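Local coordinates for serine-rich Repeat Adhesion Glycoprotein (Srr1) (Streptococcus agalactiae, PDB 4MBO) that binds fibrinogen as a serine-rich repeat surface adhesin, probably through the cleft between two beta-sandwich domains, as in related dock, lock and latch adhesins, at residues G33-D38 with V124-R129; L45-S50 with D58-K63; I269-K274 with Y284-K289. All coordinates share one frame; numbering follows the deposited sequence.

Contact 1 (G33-D38 with V124-R129)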
loop_
_atom_site.group_PDB
_atom_site.type_symbol
_atom_site.label_atom_id
_atom_site.label_comp_id
_atom_site.label_asym_id
_atom_site.label_seq_id
_atom_site.Cartn_x
_atom_site.Cartn_y
_atom_site.Cartn_z
ATOM N N GLY A 33 -13.081 10.872 -9.195
ATOM C CA GLY A 33 -13.556 11.468 -7.961
ATOM C C GLY A 33 -13.206 10.605 -6.764
ATOM O O GLY A 33 -13.224 11.084 -5.628
ATOM N N THR A 34 -12.965 9.305 -7.011
ATOM C CA THR A 34 -12.622 8.349 -5.946
ATOM C C THR A 34 -11.479 7.434 -6.404
ATOM O O THR A 34 -11.542 6.859 -7.500
ATOM C CB THR A 34 -13.813 7.425 -5.599
ATOM O OG1 THR A 34 -14.948 8.201 -5.182
ATOM C CG2 THR A 34 -13.458 6.488 -4.482
ATOM N N VAL A 35 -10.411 7.324 -5.601
ATOM C CA VAL A 35 -9.341 6.358 -5.884
ATOM C C VAL A 35 -9.600 5.119 -5.034
ATOM O O VAL A 35 -9.587 5.185 -3.799
ATOM C CB VAL A 35 -7.931 6.909 -5.550
ATOM C CG1 VAL A 35 -6.851 5.888 -5.885
ATOM C CG2 VAL A 35 -7.639 8.168 -6.318
ATOM N N LYS A 36 -9.834 3.997 -5.699
ATOM C CA LYS A 36 -10.113 2.712 -5.029
ATOM C C LYS A 36 -8.805 1.966 -4.828
ATOM O O LYS A 36 -8.346 1.234 -5.702
ATOM C CB LYS A 36 -11.096 1.894 -5.865
ATOM C CG LYS A 36 -12.411 2.620 -6.112
ATOM C CD LYS A 36 -13.367 1.815 -6.988
ATOM C CE LYS A 36 -14.589 2.622 -7.418
ATOM N NZ LYS A 36 -15.309 1.983 -8.563
ATOM N N LEU A 37 -8.243 2.109 -3.631
ATOM C CA LEU A 37 -6.930 1.519 -3.340
ATOM C C LEU A 37 -6.966 0.019 -3.124
ATOM O O LEU A 37 -5.916 -0.600 -3.001
ATOM C CB LEU A 37 -6.250 2.227 -2.172
ATOM C CG LEU A 37 -5.774 3.639 -2.475
ATOM C CD1 LEU A 37 -5.161 4.278 -1.239
ATOM C CD2 LEU A 37 -4.745 3.693 -3.624
ATOM N N ASP A 38 -8.156 -0.568 -3.063
ATOM C CA ASP A 38 -8.288 -2.020 -2.981
ATOM C C ASP A 38 -8.806 -2.613 -4.310
ATOM O O ASP A 38 -9.165 -3.785 -4.394
ATOM C CB ASP A 38 -9.150 -2.417 -1.787
ATOM C CG ASP A 38 -8.414 -2.250 -0.480
ATOM O OD1 ASP A 38 -7.187 -2.530 -0.474
ATOM O OD2 ASP A 38 -9.037 -1.919 0.536
ATOM N N VAL A 124 1.188 7.706 -9.707
ATOM C CA VAL A 124 1.358 8.191 -8.330
ATOM C C VAL A 124 0.117 7.764 -7.552
ATOM O O VAL A 124 -0.962 7.648 -8.113
ATOM C CB VAL A 124 1.583 9.698 -8.204
ATOM C CG1 VAL A 124 2.917 10.108 -8.806
ATOM C CG2 VAL A 124 0.463 10.510 -8.794
ATOM N N TRP A 125 0.295 7.539 -6.249
ATOM C CA TRP A 125 -0.756 7.055 -5.398
ATOM C C TRP A 125 -0.982 7.950 -4.187
ATOM O O TRP A 125 -0.013 8.481 -3.622
ATOM C CB TRP A 125 -0.350 5.692 -4.810
ATOM C CG TRP A 125 -0.395 4.528 -5.716
ATOM C CD1 TRP A 125 -1.374 3.582 -5.759
ATOM C CD2 TRP A 125 0.590 4.136 -6.663
ATOM N NE1 TRP A 125 -1.068 2.635 -6.686
ATOM C CE2 TRP A 125 0.142 2.939 -7.248
ATOM C CE3 TRP A 125 1.839 4.664 -7.049
ATOM C CZ2 TRP A 125 0.854 2.275 -8.246
ATOM C CZ3 TRP A 125 2.562 3.985 -8.031
ATOM C CH2 TRP A 125 2.067 2.805 -8.607
ATOM N N PRO A 126 -2.252 8.118 -3.774
ATOM C CA PRO A 126 -2.508 8.632 -2.440
ATOM C C PRO A 126 -1.718 7.729 -1.483
ATOM O O PRO A 126 -1.823 6.483 -1.560
ATOM C CB PRO A 126 -4.021 8.437 -2.268
ATOM C CG PRO A 126 -4.543 8.486 -3.675
ATOM C CD PRO A 126 -3.502 7.743 -4.454
ATOM N N ASP A 127 -0.905 8.318 -0.611
ATOM C CA ASP A 127 0.012 7.543 0.228
ATOM C C ASP A 127 -0.769 6.813 1.286
ATOM O O ASP A 127 -1.417 7.434 2.138
ATOM C CB ASP A 127 1.088 8.474 0.802
ATOM C CG ASP A 127 2.135 7.778 1.621
ATOM O OD1 ASP A 127 1.910 6.664 2.146
ATOM O OD2 ASP A 127 3.239 8.361 1.756
ATOM N N GLN A 128 -0.689 5.485 1.242
ATOM C CA GLN A 128 -1.478 4.639 2.144
ATOM C C GLN A 128 -1.119 4.749 3.604
ATOM O O GLN A 128 -1.882 4.267 4.475
ATOM C CB GLN A 128 -1.451 3.159 1.678
ATOM C CG GLN A 128 -0.092 2.464 1.780
ATOM C CD GLN A 128 -0.165 1.004 1.411
ATOM O OE1 GLN A 128 -1.070 0.574 0.664
ATOM N NE2 GLN A 128 0.785 0.226 1.903
ATOM N N ARG A 129 0.053 5.323 3.888
ATOM C CA ARG A 129 0.484 5.532 5.270
ATOM C C ARG A 129 -0.067 6.839 5.842
ATOM O O ARG A 129 -0.091 7.006 7.056
ATOM C CB ARG A 129 2.009 5.551 5.306
ATOM C CG ARG A 129 2.624 4.185 5.022
ATOM C CD ARG A 129 3.999 4.252 4.375
ATOM N NE ARG A 129 3.878 4.682 2.961
ATOM C CZ ARG A 129 4.659 4.268 1.968
ATOM N NH1 ARG A 129 4.426 4.683 0.721
ATOM N NH2 ARG A 129 5.655 3.429 2.202
#
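Val35 and Pro126 meet tip to tip, the valine fork straddling the outer corner of the proline ring. With CG1 opposite the backbone N (chi1 -179°), the fork is turned so that Val35 CG1 and CG2 both stand 4.1 Å from Pro126 CG. Val35 CG1 alone continues to the next ring carbon, Pro126 CD, also at 4.1 Å. Two residues on, Leu37 divides its branches differently. Leu37 CD2 comes in at the edge of the indole, in the ring plane, 4.0 Å from Trp125 CD1, while Leu37 CD1 lies 4.0 Å from the carbonyl O of Pro126.

Beyond the proline the chain bends in an Asx turn: Asp127 OD1 accepts from Arg129 N at 2.9 Å and, in a nearly straight salt bridge in the guanidinium plane, from Arg129 NE, also at 2.9 Å. This double grip fixes the carboxylate and curls the arginine back over the turn. Asp38 and Gln128 both reach Arg176, in the adhesin's C-terminal family region. The apolar cluster closes two sheets against each other at the margin of the bacterial Ig domain, where edge strand 34-36 meets the end of strand 116-126, as at the rim of an immunoglobulin-like beta-sandwich.

Contact 2 (L45-S50 with D58-K63); sequences LNFAFS and DVFTVK
Phe49 drives the edge of its ring into a face of Phe60, a T-shaped pair with planes at 76° and centroids 4.8 Å apart. The leading atom is Phe49 CZ, 3.6 Å from Phe60 CZ and displaced from the centre of the face toward its rim. The two side chains arrive from opposite directions, each rooted in its own strand. Two residues earlier on the same strand, Phe47 presents the flat of its ring to Val62 instead: the methyl Val62 CG2 sits over the face, 3.9 Å from the centroid of the Phe47 ring and 15° off the normal, a CH-pi contact. Phe47 also meets Phe60, whose edge it approaches with CE1, 4.1 Å from Phe60 CE1.

These residues alternate with others that point away from the interlayer core along strands 43-51 and 59-64, which belong to different sheets of the bacterial Ig domain, and the interlocked side chains fill the core between the two layers of its beta-sandwich. Phe47, Phe49 and, from the other strand, Phe60 all hold CG between the backbone N and the carbonyl carbon (chi1 59° to 71°), an orientation that carries the rings into the interlayer gap. Val62 divides its methyls: while CG2 covers the Phe47 face, Val62 CG1 touches Leu45 CD2 at 4.2 Å. Tyr104 and Trp106 of strand 101-106 bring further rings against Phe60, and Ala118 and Val120 of strand 116-126 touch Phe49 and Phe47 from within the first sheet.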
loop_
_atom_site.group_PDB
_atom_site.type_symbol
_atom_site.label_atom_id
_atom_site.label_comp_id
_atom_site.label_asym_id
_atom_site.label_seq_id
_atom_site.Cartn_x
_atom_site.Cartn_y
_atom_site.Cartn_z
ATOM N N LEU A 45 0.772 11.175 -12.987
ATOM C CA LEU A 45 1.532 12.415 -13.033
ATOM C C LEU A 45 2.267 12.531 -14.356
ATOM O O LEU A 45 2.934 11.589 -14.797
ATOM C CB LEU A 45 2.571 12.407 -11.918
ATOM C CG LEU A 45 3.616 13.542 -11.924
ATOM C CD1 LEU A 45 2.934 14.891 -11.732
ATOM C CD2 LEU A 45 4.658 13.303 -10.843
ATOM N N ASN A 46 2.170 13.699 -14.979
ATOM C CA ASN A 46 3.014 13.923 -16.125
ATOM C C ASN A 46 3.624 15.314 -16.079
ATOM O O ASN A 46 3.039 16.258 -15.523
ATOM C CB ASN A 46 2.297 13.705 -17.431
ATOM C CG ASN A 46 1.364 14.805 -17.766
ATOM O OD1 ASN A 46 0.251 14.843 -17.285
ATOM N ND2 ASN A 46 1.801 15.707 -18.659
ATOM N N PHE A 47 4.827 15.431 -16.624
ATOM C CA PHE A 47 5.498 16.717 -16.705
ATOM C C PHE A 47 6.424 16.729 -17.901
ATOM O O PHE A 47 6.803 15.681 -18.427
ATOM C CB PHE A 47 6.244 17.064 -15.392
ATOM C CG PHE A 47 7.292 16.081 -14.980
ATOM C CD1 PHE A 47 8.595 16.207 -15.435
ATOM C CD2 PHE A 47 6.974 15.055 -14.100
ATOM C CE1 PHE A 47 9.568 15.289 -15.041
ATOM C CE2 PHE A 47 7.943 14.151 -13.704
ATOM C CZ PHE A 47 9.221 14.269 -14.181
ATOM N N ALA A 48 6.799 17.935 -18.325
ATOM C CA ALA A 48 7.694 18.084 -19.448
ATOM C C ALA A 48 8.319 19.465 -19.375
ATOM O O ALA A 48 7.758 20.387 -18.758
ATOM C CB ALA A 48 6.927 17.930 -20.750
ATOM N N PHE A 49 9.468 19.606 -20.014
ATOM C CA PHE A 49 10.175 20.884 -20.100
ATOM C C PHE A 49 11.324 20.773 -21.106
ATOM O O PHE A 49 11.614 19.683 -21.619
ATOM C CB PHE A 49 10.752 21.300 -18.718
ATOM C CG PHE A 49 11.727 20.320 -18.140
ATOM C CD1 PHE A 49 13.083 20.369 -18.451
ATOM C CD2 PHE A 49 11.284 19.330 -17.263
ATOM C CE1 PHE A 49 13.980 19.458 -17.924
ATOM C CE2 PHE A 49 12.179 18.405 -16.753
ATOM C CZ PHE A 49 13.521 18.472 -17.069
ATOM N N SER A 50 11.934 21.915 -21.395
ATOM C CA SER A 50 13.146 22.002 -22.158
ATOM C C SER A 50 14.216 22.667 -21.302
ATOM O O SER A 50 13.909 23.454 -20.399
ATOM C CB SER A 50 12.954 22.860 -23.408
ATOM O OG SER A 50 12.097 22.211 -24.307
ATOM N N ASP A 58 24.074 17.812 -11.903
ATOM C CA ASP A 58 23.059 18.820 -11.568
ATOM C C ASP A 58 21.755 18.082 -11.373
ATOM O O ASP A 58 21.569 16.965 -11.893
ATOM C CB ASP A 58 22.833 19.851 -12.669
ATOM C CG ASP A 58 23.955 20.784 -12.833
ATOM O OD1 ASP A 58 24.843 20.872 -11.939
ATOM O OD2 ASP A 58 23.930 21.446 -13.905
ATOM N N VAL A 59 20.841 18.711 -10.649
ATOM C CA VAL A 59 19.575 18.073 -10.334
ATOM C C VAL A 59 18.387 18.964 -10.628
ATOM O O VAL A 59 18.539 20.178 -10.802
ATOM C CB VAL A 59 19.494 17.665 -8.842
ATOM C CG1 VAL A 59 20.605 16.679 -8.474
ATOM C CG2 VAL A 59 19.551 18.872 -7.928
ATOM N N PHE A 60 17.210 18.354 -10.717
ATOM C CA PHE A 60 15.950 19.107 -10.707
ATOM C C PHE A 60 15.005 18.290 -9.859
ATOM O O PHE A 60 15.211 17.084 -9.669
ATOM C CB PHE A 60 15.391 19.476 -12.090
ATOM C CG PHE A 60 14.858 18.331 -12.880
ATOM C CD1 PHE A 60 13.516 17.955 -12.768
ATOM C CD2 PHE A 60 15.679 17.620 -13.730
ATOM C CE1 PHE A 60 13.015 16.906 -13.512
ATOM C CE2 PHE A 60 15.178 16.556 -14.464
ATOM C CZ PHE A 60 13.841 16.193 -14.344
ATOM N N THR A 61 13.984 18.952 -9.301
ATOM C CA THR A 61 13.126 18.322 -8.327
ATOM C C THR A 61 11.659 18.491 -8.654
ATOM O O THR A 61 11.194 19.623 -8.843
ATOM C CB THR A 61 13.421 18.930 -6.932
ATOM O OG1 THR A 61 14.847 18.873 -6.677
ATOM C CG2 THR A 61 12.707 18.210 -5.820
ATOM N N VAL A 62 10.934 17.379 -8.678
ATOM C CA VAL A 62 9.460 17.402 -8.780
ATOM C C VAL A 62 8.929 17.179 -7.360
ATOM O O VAL A 62 9.210 16.160 -6.739
ATOM C CB VAL A 62 8.937 16.345 -9.737
ATOM C CG1 VAL A 62 7.419 16.314 -9.748
ATOM C CG2 VAL A 62 9.485 16.586 -11.127
ATOM N N LYS A 63 8.203 18.149 -6.842
ATOM C CA LYS A 63 7.704 18.089 -5.468
ATOM C C LYS A 63 6.288 17.560 -5.423
ATOM O O LYS A 63 5.436 18.043 -6.145
ATOM C CB LYS A 63 7.780 19.466 -4.850
ATOM C CG LYS A 63 9.161 20.107 -4.935
ATOM C CD LYS A 63 9.048 21.533 -4.407
ATOM C CE LYS A 63 10.307 22.328 -4.562
ATOM N NZ LYS A 63 10.039 23.635 -3.897
#

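Contact 3 (I269-K274 with Y284-K289); sequences ITIDWK and YVVLVK
Trp273 and Tyr284 lie one over the other in an offset stack, the six-membered ring of the indole and the phenol nearly parallel at 11° with centroids 4.5 Å apart. The side chains slide past each other in opposite directions, which brings Trp273 CZ3 over the inner end of the phenol, 3.7 Å from Tyr284 CG, and Trp273 CH2 to 3.8 Å from Tyr284 CB. Val286 fills in at the indole edge: its CG2 lies 4.0 Å from Trp273 CH2 and 3.9 Å from Ile271 CD1, which it meets tip to tip.

The indole face turned from the tyrosine is covered by Ile271 CG2, a branch set opposite the backbone N while CG1 (chi1 -60°) runs on toward Val286. Farther out, Trp273 NE1 is hydrogen-bonded to Thr211 OG1, and Tyr260 meets both rings edge-to-face. Trp273 itself sits in the middle of an Asx turn, in which Asp272 OD1 accepts from Lys274 N at 2.8 Å; Asn208 ND2 binds the same oxygen. Across the two segments the contact thus rests on dispersion and ring stacking between buried groups, while the polar indole N-H is satisfied by the hydroxyl of Thr211 on the neighbouring strand 210-215.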
loop_
_atom_site.group_PDB
_atom_site.type_symbol
_atom_site.label_atom_id
_atom_site.label_comp_id
_atom_site.label_asym_id
_atom_site.label_seq_id
_atom_site.Cartn_x
_atom_site.Cartn_y
_atom_site.Cartn_z
ATOM N N ILE A 269 -2.692 -21.850 7.260
ATOM C CA ILE A 269 -2.239 -21.488 8.611
ATOM C C ILE A 269 -3.527 -21.413 9.440
ATOM O O ILE A 269 -4.508 -20.759 9.038
ATOM C CB ILE A 269 -1.514 -20.136 8.616
ATOM C CG1 ILE A 269 -0.137 -20.306 7.988
ATOM C CG2 ILE A 269 -1.404 -19.550 10.022
ATOM C CD1 ILE A 269 0.554 -18.999 7.665
ATOM N N THR A 270 -3.552 -22.111 10.580
ATOM C CA THR A 270 -4.716 -22.169 11.427
ATOM C C THR A 270 -4.357 -21.699 12.829
ATOM O O THR A 270 -3.478 -22.253 13.486
ATOM C CB THR A 270 -5.252 -23.626 11.539
ATOM O OG1 THR A 270 -5.585 -24.115 10.223
ATOM C CG2 THR A 270 -6.493 -23.676 12.403
ATOM N N ILE A 271 -5.027 -20.638 13.266
ATOM C CA ILE A 271 -4.850 -20.032 14.579
ATOM C C ILE A 271 -6.092 -20.243 15.417
ATOM O O ILE A 271 -7.161 -19.768 15.055
ATOM C CB ILE A 271 -4.622 -18.508 14.472
ATOM C CG1 ILE A 271 -3.371 -18.243 13.642
ATOM C CG2 ILE A 271 -4.453 -17.907 15.854
ATOM C CD1 ILE A 271 -3.288 -16.820 13.084
ATOM N N ASP A 272 -5.941 -20.936 16.552
ATOM C CA ASP A 272 -7.025 -21.146 17.528
ATOM C C ASP A 272 -6.988 -19.952 18.497
ATOM O O ASP A 272 -5.968 -19.723 19.158
ATOM C CB ASP A 272 -6.719 -22.428 18.303
ATOM C CG ASP A 272 -7.770 -22.814 19.322
ATOM O OD1 ASP A 272 -8.732 -22.063 19.613
ATOM O OD2 ASP A 272 -7.573 -23.942 19.896
ATOM N N TRP A 273 -8.069 -19.180 18.548
ATOM C CA TRP A 273 -8.136 -18.034 19.466
ATOM C C TRP A 273 -8.403 -18.436 20.918
ATOM O O TRP A 273 -8.422 -17.583 21.802
ATOM C CB TRP A 273 -9.094 -16.975 18.968
ATOM C CG TRP A 273 -8.660 -16.387 17.660
ATOM C CD1 TRP A 273 -9.315 -16.498 16.472
ATOM C CD2 TRP A 273 -7.495 -15.576 17.408
ATOM N NE1 TRP A 273 -8.641 -15.803 15.498
ATOM C CE2 TRP A 273 -7.487 -15.282 16.037
ATOM C CE3 TRP A 273 -6.429 -15.129 18.195
ATOM C CZ2 TRP A 273 -6.478 -14.521 15.436
ATOM C CZ3 TRP A 273 -5.408 -14.380 17.585
ATOM C CH2 TRP A 273 -5.457 -14.082 16.232
ATOM N N LYS A 274 -8.634 -19.721 21.129
ATOM C CA LYS A 274 -8.734 -20.294 22.497
ATOM C C LYS A 274 -9.920 -19.794 23.294
ATOM O O LYS A 274 -9.905 -19.830 24.552
ATOM C CB LYS A 274 -7.467 -20.044 23.295
ATOM C CG LYS A 274 -6.181 -20.447 22.621
ATOM C CD LYS A 274 -5.028 -20.242 23.581
ATOM C CE LYS A 274 -3.682 -20.292 22.898
ATOM N NZ LYS A 274 -3.401 -21.542 22.135
ATOM N N TYR A 284 -7.280 -8.282 16.811
ATOM C CA TYR A 284 -5.966 -8.836 16.562
ATOM C C TYR A 284 -5.552 -8.528 15.130
ATOM O O TYR A 284 -6.386 -8.348 14.251
ATOM C CB TYR A 284 -5.913 -10.350 16.759
ATOM C CG TYR A 284 -6.219 -10.802 18.162
ATOM C CD1 TYR A 284 -5.271 -10.703 19.162
ATOM C CD2 TYR A 284 -7.458 -11.306 18.481
ATOM C CE1 TYR A 284 -5.541 -11.077 20.457
ATOM C CE2 TYR A 284 -7.738 -11.728 19.765
ATOM C CZ TYR A 284 -6.786 -11.608 20.749
ATOM O OH TYR A 284 -7.082 -12.005 22.042
ATOM N N VAL A 285 -4.252 -8.396 14.926
ATOM C CA VAL A 285 -3.680 -8.212 13.606
ATOM C C VAL A 285 -2.666 -9.348 13.424
ATOM O O VAL A 285 -1.757 -9.528 14.233
ATOM C CB VAL A 285 -3.015 -6.859 13.467
ATOM C CG1 VAL A 285 -2.447 -6.720 12.083
ATOM C CG2 VAL A 285 -3.996 -5.734 13.787
ATOM N N VAL A 286 -2.825 -10.114 12.349
ATOM C CA VAL A 286 -1.915 -11.189 12.007
ATOM C C VAL A 286 -1.130 -10.759 10.777
ATOM O O VAL A 286 -1.723 -10.491 9.705
ATOM C CB VAL A 286 -2.637 -12.507 11.706
ATOM C CG1 VAL A 286 -1.592 -13.553 11.315
ATOM C CG2 VAL A 286 -3.479 -12.943 12.892
ATOM N N LEU A 287 0.185 -10.638 10.897
ATOM C CA LEU A 287 1.019 -10.256 9.776
ATOM C C LEU A 287 1.723 -11.490 9.261
ATOM O O LEU A 287 2.368 -12.201 10.029
ATOM C CB LEU A 287 2.047 -9.218 10.166
ATOM C CG LEU A 287 1.499 -7.897 10.728
ATOM C CD1 LEU A 287 1.284 -7.951 12.217
ATOM C CD2 LEU A 287 2.504 -6.812 10.379
ATOM N N VAL A 288 1.556 -11.778 7.986
ATOM C CA VAL A 288 2.202 -12.912 7.323
ATOM C C VAL A 288 3.117 -12.398 6.213
ATOM O O VAL A 288 2.640 -11.740 5.269
ATOM C CB VAL A 288 1.156 -13.877 6.746
ATOM C CG1 VAL A 288 1.802 -14.974 5.895
ATOM C CG2 VAL A 288 0.301 -14.464 7.854
ATOM N N LYS A 289 4.412 -12.661 6.343
ATOM C CA LYS A 289 5.355 -12.304 5.281
ATOM C C LYS A 289 5.796 -13.593 4.621
ATOM O O LYS A 289 6.200 -14.548 5.299
ATOM C CB LYS A 289 6.567 -11.544 5.803
ATOM C CG LYS A 289 7.481 -11.082 4.682
ATOM C CD LYS A 289 8.691 -10.296 5.160
ATOM C CE LYS A 289 8.317 -8.919 5.674
ATOM N NZ LYS A 289 9.537 -8.139 6.037
#

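How the contacts relate
From the N terminus, strand 34-36 opens contact 1, and the chain then enters strand 43-51, where contact 2 begins. After a short connection 58-63 completes contact 2, a local closure that falls wholly within the much longer loop completed when 124-129 returns to 33-38. Both tie the two sheets of the bacterial Ig domain together at sites whose centres are about 23 Å apart, and they touch through Val124 CG1 and Leu45 CB (3.9 Å). Contact 3 follows in series, again a short closure, joining two sheets within the C-terminal adhesin region. Its centre lies about 27 Å from that of contact 1 and 45 Å from that of contact 2. None of the loops cross.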